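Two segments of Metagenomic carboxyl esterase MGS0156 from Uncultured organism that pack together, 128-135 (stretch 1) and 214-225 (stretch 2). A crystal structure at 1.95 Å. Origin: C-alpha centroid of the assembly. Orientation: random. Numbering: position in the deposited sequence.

Stretch 1, residues 128-135: GRWGSARN
Stretch 2 214-225: PPGEGTEALDSL

Stretch 1 is a loop that enters a helix at S132, with G131 as its N-cap. Stretch 2 runs extended from P214 through E217, turns at G218 (phi 51°, psi -120°), and enters a helix at E220. The nearest CA atoms across the contact are those of G131 and A221, 4.1 Å apart. The contact buries 550 Å².

R129 (m, t, m, chi4 179°) points toward stretch 2. Its NE donates to P214 O at 3.2 Å, and P215 CA lies over one guanidinium face. Water 1 also links R129 N to P214 O, 2.8 Å from each.

W130 has chi1 -73° and chi2 -7°. Its CA-to-CB bond points away, but the ring returns, so NE1 donates to P215 O at 3.0 Å near the ring plane. W130 CZ2 packs on P214 CG at 3.3 Å.

G216 CA makes a CA-H...O contact with R129 O at 3.4 Å. A CB on G216 would clash with that oxygen.

E220 (p, t, chi3 106°) points toward stretch 1 and uses both carboxylate oxygens. OE2 accepts from G131 N at 2.8 Å; OE1 accepts from E217 N at a very short 2.5 Å.

S224 (m) also points toward stretch 1. Its OG accepts from S132 N at 3.0 Å, satisfying a first-turn amide that has no helical carbonyl partner.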

# COMPACT_ATOMS: atom_id res chain seq x y z
N GLY A 128 -4.15 -14.22 -3.90
CA GLY A 128 -3.85 -13.95 -2.51
C GLY A 128 -2.70 -14.80 -1.98
O GLY A 128 -2.02 -14.40 -1.03
N ARG A 129 -2.49 -15.97 -2.58
CA ARG A 129 -1.43 -16.87 -2.16
C ARG A 129 -0.37 -17.13 -3.24
O ARG A 129 0.35 -18.13 -3.19
CB ARG A 129 -2.05 -18.18 -1.69
CG ARG A 129 -3.07 -17.98 -0.56
CD ARG A 129 -3.43 -19.29 0.09
NE ARG A 129 -4.43 -20.04 -0.66
CZ ARG A 129 -4.89 -21.23 -0.29
NH1 ARG A 129 -5.81 -21.85 -1.01
NH2 ARG A 129 -4.42 -21.81 0.80
N TRP A 130 -0.26 -16.22 -4.20
CA TRP A 130 0.64 -16.40 -5.35
C TRP A 130 1.84 -15.45 -5.29
O TRP A 130 1.74 -14.40 -4.69
CB TRP A 130 -0.11 -16.18 -6.65
CG TRP A 130 -1.07 -17.31 -6.99
CD1 TRP A 130 -1.20 -18.51 -6.34
CD2 TRP A 130 -2.00 -17.33 -8.08
NE1 TRP A 130 -2.16 -19.28 -6.97
CE2 TRP A 130 -2.66 -18.58 -8.03
CE3 TRP A 130 -2.34 -16.42 -9.07
CZ2 TRP A 130 -3.65 -18.93 -8.95
CZ3 TRP A 130 -3.33 -16.78 -9.98
CH2 TRP A 130 -3.96 -18.02 -9.93
N GLY A 131 2.94 -15.80 -5.96
CA GLY A 131 4.14 -14.98 -5.95
C GLY A 131 3.99 -13.74 -6.81
O GLY A 131 3.04 -13.62 -7.59
N SER A 132 4.92 -12.80 -6.67
CA SER A 132 4.85 -11.55 -7.40
C SER A 132 4.94 -11.71 -8.93
O SER A 132 4.28 -10.98 -9.65
CB SER A 132 5.95 -10.61 -6.92
OG SER A 132 5.60 -10.10 -5.65
N ALA A 133 5.75 -12.65 -9.43
CA ALA A 133 5.85 -12.84 -10.88
C ALA A 133 4.52 -13.27 -11.49
O ALA A 133 4.11 -12.76 -12.55
CB ALA A 133 6.93 -13.86 -11.22
N ARG A 134 3.85 -14.21 -10.84
CA ARG A 134 2.56 -14.67 -11.32
C ARG A 134 1.51 -13.53 -11.29
O ARG A 134 0.72 -13.37 -12.22
CB ARG A 134 2.10 -15.87 -10.51
CG ARG A 134 0.85 -16.51 -11.09
CD ARG A 134 0.57 -17.86 -10.47
NE ARG A 134 -0.45 -18.60 -11.22
CZ ARG A 134 -0.85 -19.83 -10.90
NH1 ARG A 134 -0.33 -20.43 -9.84
NH2 ARG A 134 -1.77 -20.45 -11.64
N ASN A 135 1.52 -12.72 -10.23
CA ASN A 135 0.57 -11.62 -10.12
C ASN A 135 0.89 -10.47 -11.06
O ASN A 135 -0.01 -9.80 -11.55
CB ASN A 135 0.50 -11.11 -8.68
CG ASN A 135 -0.32 -12.01 -7.79
OD1 ASN A 135 -1.02 -12.89 -8.28
ND2 ASN A 135 -0.27 -11.78 -6.49
N PRO A 214 -7.19 -19.60 -4.76
CA PRO A 214 -6.50 -20.84 -5.16
C PRO A 214 -5.21 -20.97 -4.34
O PRO A 214 -4.70 -19.96 -3.89
CB PRO A 214 -6.20 -20.62 -6.66
CG PRO A 214 -6.10 -19.12 -6.78
CD PRO A 214 -7.10 -18.55 -5.80
N PRO A 215 -4.70 -22.20 -4.17
CA PRO A 215 -3.43 -22.40 -3.46
C PRO A 215 -2.21 -21.91 -4.25
O PRO A 215 -2.25 -21.86 -5.48
CB PRO A 215 -3.36 -23.92 -3.30
CG PRO A 215 -4.18 -24.44 -4.47
CD PRO A 215 -5.29 -23.46 -4.66
N GLY A 216 -1.14 -21.61 -3.53
CA GLY A 216 0.15 -21.35 -4.14
C GLY A 216 1.00 -22.60 -4.18
O GLY A 216 0.62 -23.65 -3.64
N GLU A 217 2.16 -22.48 -4.82
CA GLU A 217 3.18 -23.52 -4.81
C GLU A 217 4.26 -23.18 -3.80
O GLU A 217 4.66 -22.01 -3.67
CB GLU A 217 3.79 -23.70 -6.20
CG GLU A 217 2.81 -24.17 -7.26
CD GLU A 217 3.46 -24.41 -8.61
OE1 GLU A 217 4.65 -24.05 -8.77
OE2 GLU A 217 2.78 -24.96 -9.50
N GLY A 218 4.74 -24.19 -3.09
CA GLY A 218 5.79 -24.01 -2.10
C GLY A 218 5.45 -22.89 -1.13
O GLY A 218 4.44 -22.94 -0.44
N THR A 219 6.31 -21.87 -1.10
CA THR A 219 6.03 -20.67 -0.33
C THR A 219 6.17 -19.43 -1.22
O THR A 219 6.69 -18.41 -0.77
CB THR A 219 6.97 -20.53 0.88
OG1 THR A 219 8.32 -20.47 0.42
CG2 THR A 219 6.79 -21.71 1.84
N GLU A 220 5.69 -19.52 -2.46
CA GLU A 220 5.90 -18.46 -3.46
C GLU A 220 5.47 -17.05 -3.00
O GLU A 220 6.18 -16.06 -3.23
CB GLU A 220 5.17 -18.82 -4.77
CG GLU A 220 3.64 -19.04 -4.68
CD GLU A 220 2.99 -19.35 -6.05
OE1 GLU A 220 2.62 -20.52 -6.30
OE2 GLU A 220 2.84 -18.43 -6.88
N ALA A 221 4.32 -16.96 -2.35
CA ALA A 221 3.81 -15.67 -1.89
C ALA A 221 4.72 -15.03 -0.83
O ALA A 221 5.07 -13.83 -0.90
CB ALA A 221 2.39 -15.84 -1.35
N LEU A 222 5.12 -15.83 0.16
CA LEU A 222 6.01 -15.34 1.22
C LEU A 222 7.43 -15.11 0.72
O LEU A 222 8.09 -14.19 1.19
CB LEU A 222 6.05 -16.32 2.41
CG LEU A 222 4.89 -16.19 3.40
CD1 LEU A 222 4.59 -14.73 3.73
CD2 LEU A 222 3.66 -16.87 2.82
N ASP A 223 7.91 -15.92 -0.22
CA ASP A 223 9.23 -15.68 -0.82
C ASP A 223 9.32 -14.26 -1.38
O ASP A 223 10.38 -13.62 -1.35
CB ASP A 223 9.50 -16.67 -1.95
CG ASP A 223 9.66 -18.09 -1.45
OD1 ASP A 223 9.83 -18.30 -0.23
OD2 ASP A 223 9.61 -19.00 -2.30
N SER A 224 8.21 -13.78 -1.91
CA SER A 224 8.17 -12.47 -2.52
C SER A 224 8.26 -11.36 -1.48
O SER A 224 8.54 -10.21 -1.83
CB SER A 224 6.89 -12.30 -3.35
OG SER A 224 6.91 -13.16 -4.46
N LEU A 225 7.99 -11.70 -0.23
CA LEU A 225 7.99 -10.73 0.86
C LEU A 225 9.23 -10.79 1.75
O LEU A 225 9.33 -10.04 2.73
CB LEU A 225 6.73 -10.91 1.71
CG LEU A 225 5.47 -10.54 0.91
CD1 LEU A 225 4.18 -10.89 1.68
CD2 LEU A 225 5.55 -9.05 0.57
O HOH W 1 -4.28 -17.22 -4.32
O HOH W 2 -0.55 -22.54 -7.64